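Local coordinates for phosphodiesterase (Candida albicans, PDB 6CPU), which is a largely helical, metal-binding member of the HD-type phosphodiesterase superfamily, at residues K18-D23 with I29-K34; E405-T410 with N445-V450; F289-G294 with K300-D305. All coordinates share one frame; numbering follows the deposited sequence.

Contact 1 (K18-D23 with I29-K34); sequences KYYKFD and ICHLFK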
loop_
_atom_site.group_PDB
_atom_site.type_symbol
_atom_site.label_atom_id
_atom_site.label_comp_id
_atom_site.label_asym_id
_atom_site.label_seq_id
_atom_site.Cartn_x
_atom_site.Cartn_y
_atom_site.Cartn_z
ATOM N N LYS A 18 11.305 -14.816 -22.828
ATOM C CA LYS A 18 11.440 -15.949 -21.924
ATOM C C LYS A 18 10.099 -16.667 -21.829
ATOM O O LYS A 18 9.039 -16.021 -21.790
ATOM C CB LYS A 18 11.898 -15.460 -20.562
ATOM C CG LYS A 18 12.387 -16.537 -19.618
ATOM C CD LYS A 18 13.021 -15.893 -18.398
ATOM C CE LYS A 18 13.624 -16.920 -17.468
ATOM N NZ LYS A 18 14.294 -16.262 -16.315
ATOM N N TYR A 19 10.157 -17.999 -21.809
ATOM C CA TYR A 19 8.983 -18.852 -21.880
ATOM C C TYR A 19 8.986 -19.741 -20.639
ATOM O O TYR A 19 10.006 -20.366 -20.338
ATOM C CB TYR A 19 9.062 -19.690 -23.164
ATOM C CG TYR A 19 7.853 -20.552 -23.491
ATOM C CD1 TYR A 19 6.943 -20.176 -24.471
ATOM C CD2 TYR A 19 7.641 -21.766 -22.843
ATOM C CE1 TYR A 19 5.855 -20.971 -24.781
ATOM C CE2 TYR A 19 6.553 -22.562 -23.146
ATOM C CZ TYR A 19 5.668 -22.163 -24.114
ATOM O OH TYR A 19 4.595 -22.963 -24.402
ATOM N N TYR A 20 7.866 -19.773 -19.919
ATOM C CA TYR A 20 7.678 -20.642 -18.745
ATOM C C TYR A 20 6.542 -21.577 -19.061
ATOM O O TYR A 20 5.462 -21.132 -19.435
ATOM C CB TYR A 20 7.307 -19.847 -17.482
ATOM C CG TYR A 20 8.377 -18.952 -16.915
ATOM C CD1 TYR A 20 9.007 -19.261 -15.705
ATOM C CD2 TYR A 20 8.744 -17.776 -17.557
ATOM C CE1 TYR A 20 9.974 -18.431 -15.167
ATOM C CE2 TYR A 20 9.701 -16.936 -17.016
ATOM C CZ TYR A 20 10.318 -17.272 -15.826
ATOM O OH TYR A 20 11.283 -16.439 -15.309
ATOM N N LYS A 21 6.784 -22.874 -18.940
ATOM C CA LYS A 21 5.746 -23.859 -19.145
ATOM C C LYS A 21 5.326 -24.334 -17.772
ATOM O O LYS A 21 6.147 -24.812 -17.006
ATOM C CB LYS A 21 6.260 -25.028 -20.010
ATOM C CG LYS A 21 5.303 -26.203 -20.130
ATOM C CD LYS A 21 4.085 -25.865 -20.970
ATOM C CE LYS A 21 2.961 -26.844 -20.708
ATOM N NZ LYS A 21 3.405 -28.237 -20.976
ATOM N N PHE A 22 4.049 -24.191 -17.460
ATOM C CA PHE A 22 3.534 -24.601 -16.170
ATOM C C PHE A 22 2.711 -25.866 -16.328
ATOM O O PHE A 22 1.948 -26.001 -17.285
ATOM C CB PHE A 22 2.710 -23.473 -15.532
ATOM C CG PHE A 22 3.548 -22.305 -15.138
ATOM C CD1 PHE A 22 4.291 -22.344 -13.968
ATOM C CD2 PHE A 22 3.663 -21.203 -15.975
ATOM C CE1 PHE A 22 5.111 -21.280 -13.616
ATOM C CE2 PHE A 22 4.483 -20.143 -15.629
ATOM C CZ PHE A 22 5.198 -20.180 -14.447
ATOM N N ASP A 23 2.884 -26.784 -15.387
ATOM C CA ASP A 23 2.125 -28.026 -15.379
ATOM C C ASP A 23 0.701 -27.804 -14.896
ATOM O O ASP A 23 -0.203 -28.555 -15.272
ATOM C CB ASP A 23 2.828 -29.102 -14.529
ATOM C CG ASP A 23 2.962 -28.719 -13.065
ATOM O OD1 ASP A 23 2.943 -27.509 -12.733
ATOM O OD2 ASP A 23 3.095 -29.637 -12.226
ATOM N N ILE A 29 -0.400 -19.304 -11.271
ATOM C CA ILE A 29 -0.902 -18.264 -10.350
ATOM C C ILE A 29 0.151 -17.914 -9.288
ATOM O O ILE A 29 0.382 -16.737 -9.002
ATOM C CB ILE A 29 -2.229 -18.684 -9.687
ATOM C CG1 ILE A 29 -3.360 -18.671 -10.721
ATOM C CG2 ILE A 29 -2.608 -17.740 -8.560
ATOM C CD1 ILE A 29 -4.631 -19.360 -10.249
ATOM N N CYS A 30 0.818 -18.928 -8.741
ATOM C CA CYS A 30 1.827 -18.688 -7.709
ATOM C C CYS A 30 2.999 -17.880 -8.257
ATOM O O CYS A 30 3.530 -17.013 -7.570
ATOM C CB CYS A 30 2.314 -19.992 -7.108
ATOM S SG CYS A 30 1.072 -20.790 -6.080
ATOM N N HIS A 31 3.395 -18.166 -9.491
ATOM C CA HIS A 31 4.422 -17.384 -10.185
ATOM C C HIS A 31 4.008 -15.911 -10.268
ATOM O O HIS A 31 4.831 -15.017 -10.035
ATOM C CB HIS A 31 4.623 -17.982 -11.580
ATOM C CG HIS A 31 5.551 -17.217 -12.464
ATOM N ND1 HIS A 31 6.922 -17.301 -12.354
ATOM C CD2 HIS A 31 5.308 -16.400 -13.511
ATOM C CE1 HIS A 31 7.483 -16.553 -13.287
ATOM N NE2 HIS A 31 6.525 -15.991 -13.999
ATOM N N LEU A 32 2.737 -15.668 -10.601
ATOM C CA LEU A 32 2.223 -14.306 -10.726
ATOM C C LEU A 32 2.184 -13.596 -9.382
ATOM O O LEU A 32 2.549 -12.436 -9.320
ATOM C CB LEU A 32 0.834 -14.297 -11.368
ATOM C CG LEU A 32 0.778 -14.784 -12.809
ATOM C CD1 LEU A 32 -0.669 -14.789 -13.234
ATOM C CD2 LEU A 32 1.607 -13.912 -13.737
ATOM N N PHE A 33 1.738 -14.279 -8.317
ATOM C CA PHE A 33 1.681 -13.654 -6.971
ATOM C C PHE A 33 3.057 -13.166 -6.511
ATOM O O PHE A 33 3.150 -12.142 -5.830
ATOM C CB PHE A 33 1.100 -14.599 -5.915
ATOM C CG PHE A 33 -0.408 -14.576 -5.814
ATOM C CD1 PHE A 33 -1.100 -13.397 -5.563
ATOM C CD2 PHE A 33 -1.137 -15.757 -5.924
ATOM C CE1 PHE A 33 -2.481 -13.391 -5.460
ATOM C CE2 PHE A 33 -2.508 -15.754 -5.805
ATOM C CZ PHE A 33 -3.187 -14.578 -5.572
ATOM N N LYS A 34 4.113 -13.896 -6.881
ATOM C CA LYS A 34 5.469 -13.581 -6.436
ATOM C C LYS A 34 6.086 -12.373 -7.133
ATOM O O LYS A 34 7.075 -11.822 -6.642
ATOM C CB LYS A 34 6.385 -14.804 -6.588
ATOM C CG LYS A 34 6.122 -15.843 -5.513
ATOM C CD LYS A 34 7.181 -16.927 -5.452
ATOM C CE LYS A 34 7.018 -17.930 -6.565
ATOM N NZ LYS A 34 7.827 -19.151 -6.271
#

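Contact 2 (E405-T410 with N445-V450); sequences EKSELT and NHDNTV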
loop_
_atom_site.group_PDB
_atom_site.type_symbol
_atom_site.label_atom_id
_atom_site.label_comp_id
_atom_site.label_asym_id
_atom_site.label_seq_id
_atom_site.Cartn_x
_atom_site.Cartn_y
_atom_site.Cartn_z
ATOM N N GLU A 405 -22.601 -1.971 18.688
ATOM C CA GLU A 405 -23.898 -2.640 18.536
ATOM C C GLU A 405 -25.042 -1.646 18.299
ATOM O O GLU A 405 -25.962 -1.939 17.540
ATOM C CB GLU A 405 -24.215 -3.520 19.751
ATOM C CG GLU A 405 -23.341 -4.760 19.852
ATOM C CD GLU A 405 -23.884 -5.796 20.825
ATOM O OE1 GLU A 405 -24.535 -5.411 21.824
ATOM O OE2 GLU A 405 -23.654 -7.002 20.591
ATOM N N LYS A 406 -24.967 -0.477 18.936
ATOM C CA LYS A 406 -26.020 0.538 18.848
ATOM C C LYS A 406 -25.956 1.362 17.554
ATOM O O LYS A 406 -26.988 1.708 16.978
ATOM C CB LYS A 406 -25.930 1.486 20.049
ATOM C CG LYS A 406 -27.210 2.266 20.311
ATOM C CD LYS A 406 -26.952 3.558 21.073
ATOM C CE LYS A 406 -28.232 4.375 21.207
ATOM N NZ LYS A 406 -27.960 5.780 21.615
ATOM N N SER A 407 -24.740 1.674 17.112
ATOM C CA SER A 407 -24.520 2.573 15.982
ATOM C C SER A 407 -24.902 1.950 14.644
ATOM O O SER A 407 -24.857 0.736 14.473
ATOM C CB SER A 407 -23.051 3.004 15.941
ATOM O OG SER A 407 -22.809 3.900 14.876
ATOM N N GLU A 408 -25.285 2.800 13.698
ATOM C CA GLU A 408 -25.507 2.361 12.326
ATOM C C GLU A 408 -24.348 2.758 11.403
ATOM O O GLU A 408 -24.360 2.399 10.238
ATOM C CB GLU A 408 -26.846 2.882 11.803
ATOM C CG GLU A 408 -28.035 2.171 12.442
ATOM C CD GLU A 408 -29.379 2.636 11.914
ATOM O OE1 GLU A 408 -29.422 3.622 11.144
ATOM O OE2 GLU A 408 -30.402 2.013 12.276
ATOM N N LEU A 409 -23.352 3.474 11.928
ATOM C CA LEU A 409 -22.133 3.773 11.166
ATOM C C LEU A 409 -21.331 2.493 10.935
ATOM O O LEU A 409 -20.907 1.827 11.887
ATOM C CB LEU A 409 -21.255 4.803 11.885
ATOM C CG LEU A 409 -20.011 5.273 11.111
ATOM C CD1 LEU A 409 -20.414 6.062 9.875
ATOM C CD2 LEU A 409 -19.080 6.103 11.983
ATOM N N THR A 410 -21.118 2.162 9.664
ATOM C CA THR A 410 -20.430 0.928 9.291
ATOM C C THR A 410 -18.923 1.120 9.260
ATOM O O THR A 410 -18.417 2.237 9.173
ATOM C CB THR A 410 -20.863 0.437 7.895
ATOM O OG1 THR A 410 -20.511 1.424 6.916
ATOM C CG2 THR A 410 -22.372 0.175 7.848
ATOM N N ASN A 445 -21.362 13.818 18.576
ATOM C CA ASN A 445 -21.900 12.513 18.979
ATOM C C ASN A 445 -20.800 11.438 18.933
ATOM O O ASN A 445 -19.654 11.730 18.568
ATOM C CB ASN A 445 -23.130 12.119 18.134
ATOM C CG ASN A 445 -22.811 11.909 16.655
ATOM O OD1 ASN A 445 -21.687 11.582 16.277
ATOM N ND2 ASN A 445 -23.816 12.086 15.813
ATOM N N HIS A 446 -21.141 10.210 19.313
ATOM C CA HIS A 446 -20.153 9.137 19.395
ATOM C C HIS A 446 -19.573 8.792 18.012
ATOM O O HIS A 446 -18.356 8.712 17.856
ATOM C CB HIS A 446 -20.748 7.893 20.057
ATOM C CG HIS A 446 -19.744 6.813 20.302
ATOM N ND1 HIS A 446 -18.573 7.034 20.993
ATOM C CD2 HIS A 446 -19.727 5.509 19.941
ATOM C CE1 HIS A 446 -17.877 5.914 21.050
ATOM N NE2 HIS A 446 -18.556 4.972 20.419
ATOM N N ASP A 447 -20.446 8.610 17.022
ATOM C CA ASP A 447 -20.023 8.297 15.649
ATOM C C ASP A 447 -18.988 9.296 15.124
ATOM O O ASP A 447 -17.908 8.897 14.678
ATOM C CB ASP A 447 -21.231 8.242 14.705
ATOM C CG ASP A 447 -22.092 7.000 14.914
ATOM O OD1 ASP A 447 -21.777 6.174 15.802
ATOM O OD2 ASP A 447 -23.089 6.838 14.176
ATOM N N ASN A 448 -19.299 10.589 15.195
ATOM C CA ASN A 448 -18.373 11.621 14.706
ATOM C C ASN A 448 -17.116 11.784 15.567
ATOM O O ASN A 448 -16.094 12.280 15.090
ATOM C CB ASN A 448 -19.085 12.966 14.536
ATOM C CG ASN A 448 -20.139 12.934 13.446
ATOM O OD1 ASN A 448 -20.009 12.211 12.459
ATOM N ND2 ASN A 448 -21.191 13.720 13.619
ATOM N N THR A 449 -17.189 11.366 16.828
ATOM C CA THR A 449 -16.015 11.327 17.703
ATOM C C THR A 449 -15.060 10.201 17.288
ATOM O O THR A 449 -13.850 10.405 17.214
ATOM C CB THR A 449 -16.431 11.161 19.184
ATOM O OG1 THR A 449 -17.166 12.320 19.599
ATOM C CG2 THR A 449 -15.217 10.990 20.093
ATOM N N VAL A 450 -15.610 9.022 17.027
ATOM C CA VAL A 450 -14.818 7.894 16.514
ATOM C C VAL A 450 -14.146 8.294 15.190
ATOM O O VAL A 450 -12.942 8.097 15.021
ATOM C CB VAL A 450 -15.685 6.625 16.345
ATOM C CG1 VAL A 450 -14.958 5.544 15.549
ATOM C CG2 VAL A 450 -16.095 6.078 17.709
#

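Contact 3 (F289-G294 with K300-D305); sequences FLIRLG and KQFVED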
loop_
_atom_site.group_PDB
_atom_site.type_symbol
_atom_site.label_atom_id
_atom_site.label_comp_id
_atom_site.label_asym_id
_atom_site.label_seq_id
_atom_site.Cartn_x
_atom_site.Cartn_y
_atom_site.Cartn_z
ATOM N N PHE A 289 0.661 3.654 17.933
ATOM C CA PHE A 289 -0.260 4.622 18.541
ATOM C C PHE A 289 -1.338 3.915 19.351
ATOM O O PHE A 289 -1.575 4.253 20.514
ATOM C CB PHE A 289 -0.938 5.530 17.494
ATOM C CG PHE A 289 0.008 6.429 16.723
ATOM C CD1 PHE A 289 1.291 6.703 17.173
ATOM C CD2 PHE A 289 -0.420 7.030 15.544
ATOM C CE1 PHE A 289 2.135 7.539 16.462
ATOM C CE2 PHE A 289 0.416 7.871 14.833
ATOM C CZ PHE A 289 1.694 8.123 15.283
ATOM N N LEU A 290 -1.984 2.930 18.740
ATOM C CA LEU A 290 -3.075 2.211 19.376
ATOM C C LEU A 290 -2.646 1.423 20.623
ATOM O O LEU A 290 -3.416 1.318 21.583
ATOM C CB LEU A 290 -3.750 1.290 18.367
ATOM C CG LEU A 290 -4.538 2.032 17.274
ATOM C CD1 LEU A 290 -4.688 1.178 16.018
ATOM C CD2 LEU A 290 -5.901 2.462 17.802
ATOM N N ILE A 291 -1.437 0.873 20.616
ATOM C CA ILE A 291 -0.919 0.193 21.807
ATOM C C ILE A 291 -0.711 1.209 22.926
ATOM O O ILE A 291 -1.235 1.047 24.025
ATOM C CB ILE A 291 0.383 -0.572 21.526
ATOM C CG1 ILE A 291 0.077 -1.813 20.679
ATOM C CG2 ILE A 291 1.061 -0.990 22.832
ATOM C CD1 ILE A 291 1.262 -2.295 19.887
ATOM N N ARG A 292 0.026 2.273 22.625
ATOM C CA ARG A 292 0.333 3.292 23.620
ATOM C C ARG A 292 -0.909 4.041 24.129
ATOM O O ARG A 292 -0.871 4.640 25.202
ATOM C CB ARG A 292 1.389 4.252 23.077
ATOM C CG ARG A 292 2.733 3.575 22.850
ATOM C CD ARG A 292 3.831 4.591 22.619
ATOM N NE ARG A 292 5.076 3.989 22.138
ATOM C CZ ARG A 292 5.983 3.381 22.902
ATOM N NH1 ARG A 292 5.805 3.256 24.214
ATOM N NH2 ARG A 292 7.080 2.881 22.342
ATOM N N LEU A 293 -2.005 3.984 23.371
ATOM C CA LEU A 293 -3.307 4.512 23.798
ATOM C C LEU A 293 -4.135 3.497 24.580
ATOM O O LEU A 293 -5.235 3.813 25.034
ATOM C CB LEU A 293 -4.117 4.966 22.571
ATOM C CG LEU A 293 -3.646 6.268 21.928
ATOM C CD1 LEU A 293 -4.164 6.396 20.497
ATOM C CD2 LEU A 293 -4.088 7.458 22.772
ATOM N N GLY A 294 -3.636 2.273 24.710
ATOM C CA GLY A 294 -4.358 1.230 25.419
ATOM C C GLY A 294 -5.503 0.616 24.643
ATOM O O GLY A 294 -6.314 -0.104 25.220
ATOM N N LYS A 300 4.943 -9.220 24.117
ATOM C CA LYS A 300 6.282 -9.552 24.613
ATOM C C LYS A 300 7.390 -8.900 23.793
ATOM O O LYS A 300 8.440 -8.534 24.328
ATOM C CB LYS A 300 6.480 -11.067 24.628
ATOM C CG LYS A 300 7.757 -11.514 25.315
ATOM C CD LYS A 300 7.766 -13.017 25.558
ATOM C CE LYS A 300 8.886 -13.410 26.510
ATOM N NZ LYS A 300 9.138 -14.875 26.473
ATOM N N GLN A 301 7.157 -8.763 22.489
ATOM C CA GLN A 301 8.165 -8.260 21.569
ATOM C C GLN A 301 8.114 -6.737 21.385
ATOM O O GLN A 301 8.852 -6.190 20.565
ATOM C CB GLN A 301 8.029 -8.962 20.212
ATOM C CG GLN A 301 8.095 -10.484 20.277
ATOM C CD GLN A 301 6.741 -11.164 20.382
ATOM O OE1 GLN A 301 5.810 -10.639 20.987
ATOM N NE2 GLN A 301 6.627 -12.347 19.792
ATOM N N PHE A 302 7.254 -6.067 22.147
ATOM C CA PHE A 302 7.108 -4.620 22.079
ATOM C C PHE A 302 8.261 -3.931 22.812
ATOM O O PHE A 302 8.614 -4.327 23.926
ATOM C CB PHE A 302 5.760 -4.222 22.682
ATOM C CG PHE A 302 5.472 -2.754 22.617
ATOM C CD1 PHE A 302 4.997 -2.179 21.444
ATOM C CD2 PHE A 302 5.664 -1.943 23.729
ATOM C CE1 PHE A 302 4.727 -0.820 21.382
ATOM C CE2 PHE A 302 5.395 -0.586 23.669
ATOM C CZ PHE A 302 4.927 -0.024 22.494
ATOM N N VAL A 303 8.846 -2.909 22.185
ATOM C CA VAL A 303 9.979 -2.185 22.758
ATOM C C VAL A 303 9.472 -0.875 23.360
ATOM O O VAL A 303 9.126 0.065 22.645
ATOM C CB VAL A 303 11.075 -1.930 21.708
ATOM C CG1 VAL A 303 12.220 -1.120 22.300
ATOM C CG2 VAL A 303 11.594 -3.252 21.154
ATOM N N GLU A 304 9.421 -0.833 24.687
ATOM C CA GLU A 304 8.771 0.259 25.408
ATOM C C GLU A 304 9.319 1.648 25.060
ATOM O O GLU A 304 8.557 2.608 25.005
ATOM C CB GLU A 304 8.882 0.021 26.920
ATOM C CG GLU A 304 8.106 1.006 27.774
ATOM C CD GLU A 304 6.621 1.004 27.482
ATOM O OE1 GLU A 304 6.025 -0.093 27.418
ATOM O OE2 GLU A 304 6.044 2.103 27.326
ATOM N N ASP A 305 10.624 1.745 24.826
ATOM C CA ASP A 305 11.283 3.032 24.607
ATOM C C ASP A 305 11.309 3.383 23.119
ATOM O O ASP A 305 12.085 2.807 22.360
ATOM C CB ASP A 305 12.708 2.989 25.161
ATOM C CG ASP A 305 13.398 4.352 25.152
ATOM O OD1 ASP A 305 13.000 5.257 24.382
ATOM O OD2 ASP A 305 14.366 4.514 25.920
#

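Contact 1 (K18-D23 with I29-K34)
H31 NE2 is hydrogen-bonded to E3 OE2, on strand 2-6, while its imidazole lies against Y20 and F22. The bond, with the two rings against it, limits the rotation of the imidazole, and the carboxylate would probably raise its basicity. Across the contact itself the meeting is mainly between rings, with no hydrogen bond: Y20, F22 and H31 form a small aromatic cluster in which the histidine crosses both phenyl-type side chains at about a right angle. The carbon between its two nitrogens does the touching at Y20, where H31 CE1 lies over one face, offset toward the rim and 3.6 Å from Y20 CE1. The two planes are inclined by 45°, an oblique pairing. F22 comes in by the far end of its ring, with F22 CZ over one face of the imidazole and 3.6 Å from H31 CG; F22 CZ also meets H31 CB at 3.7 Å. This second pair is likewise oblique, its planes at 50°. H31 reaches out because its CG is anti to the backbone N (chi1 175°), which carries the ring away from the helix toward the strand. At the outer end of Y20, K18 NZ makes a weak hydrogen bond to Y20 OH at 3.2 Å. The backbones of Y20 and F22 are bonded to the neighbouring strand 2-6, Y20 to V4 and S6, F22 to S6. Strand 16-21 is an outermost strand of the parallel four-stranded sheet within this chain, and helix 25-34, beginning the beta-alpha-beta crossover to strand 46-49, also packs L32 on L5 and on I91 of helix 84-94.

Contact 2 (E405-T410 with N445-V450)
D447, in the first turn of helix 446-462, reaches across to S407 and L409, where the loop before helix 411-421 makes an ST turn. Its CB lies 4.1 Å from L409 CD2, a loose apolar touch as the two side chains slide past each other in opposite directions. One bond further, D447 CG faces the serine hydroxyl and the L409 CB. At the tip, D447 OD1 accepts a hydrogen bond from S407 OG at 2.7 Å, met on the syn side and 25° out of the carboxylate plane. The hydroxyl lies near the second oxygen too, with S407 OG 3.0 Å from D447 OD2, although the hydrogen bond goes to OD1. D447 OD2 also rests against the aliphatic base of the leucine, 3.6 Å from L409 CB. S407 points its hydroxyl here because OG is anti to the backbone N (chi1 -179°). The same oxygen accepts from L409 N at 3.0 Å, closing the ST turn. S407 OG thus bonds both to its own loop and to the helix. D447 stands close to the N-terminal end of that helix, where the helix dipole would be expected to stabilise a negative charge. The N-cap of helix 446-462 is N445, whose OD1 accepts from N448 N at 2.8 Å in a nearly straight bond. Helix 411-421 is likewise capped, by T410 OG1 on S413 N. Behind the N445 cap, the backbone oxygen N445 O is gripped from opposite faces of its plane by T449 N and T449 OG1.

Contact 3 (F289-G294 with K300-D305)
The far end of the F302 ring, at CZ, meets one face of the R292 guanidinium, while the two terminal nitrogens of the arginine point at E304. F302 CZ sits over the centre of that face, 3.6 Å from R292 CZ, but the two planes are 57° apart, so the phenyl group presents its tip carbon to the cation and does not stack on it. The backbone oxygen E304 O is held end-on by both R292 NH1 at 2.9 Å and R292 NH2 at 3.1 Å, both coming from the same face of the carbonyl plane. Both bonds are bent (N-H...O 142° and 137°), as expected when one oxygen serves two nitrogens. The carboxylate of E304 folds back through a bend in its chain and stands nearly perpendicular to the guanidinium; its OE2 forms a weak, salt-bridged hydrogen bond with R292 NH1 at 3.3 Å. R292 makes its cation-pi contact with Y553 of helix 552-569, and E304 OE1 is engaged by K298 in a salt bridge, so the carboxylate has two cationic partners, R292 weakly and K298.

F302 turns inward, its CG anti to the backbone N. I291, one residue before the arginine, meets the phenyl ring from over a face: I291 CG2 makes a CH-pi contact and lies 3.9 Å from F302 CE1. Helix 276-292, which bears the zinc ligand H278, ends just beyond in a Schellman motif at G294. Its other sides pack F289 on helices 446-462 and 552-569 and L290 on helix 336-348, while the backbone of V303 bonds to G216, at the end of helix 205-216.

From the N terminus, contact 1 comes first and closes the short link that runs from strand 16-21 through the first turn of helix 25-34. Contact 3 next closes a five-residue connection, folding the chain after helix 276-292 back along that helix. Contact 2 spans much more, bringing together the two ends of a 34-residue stretch that holds helices 411-421 and 427-438. The three follow in series, none nesting or crossing. Contact 1 belongs to the N-terminal sheet, its centre 46 Å from that of contact 2 across the molecule. Contacts 2 and 3 both lie in the phosphodiesterase domain and are joined by helix 446-462, which starts in contact 2, packs L457 on F289 and L293, and ends at zinc ligand D462.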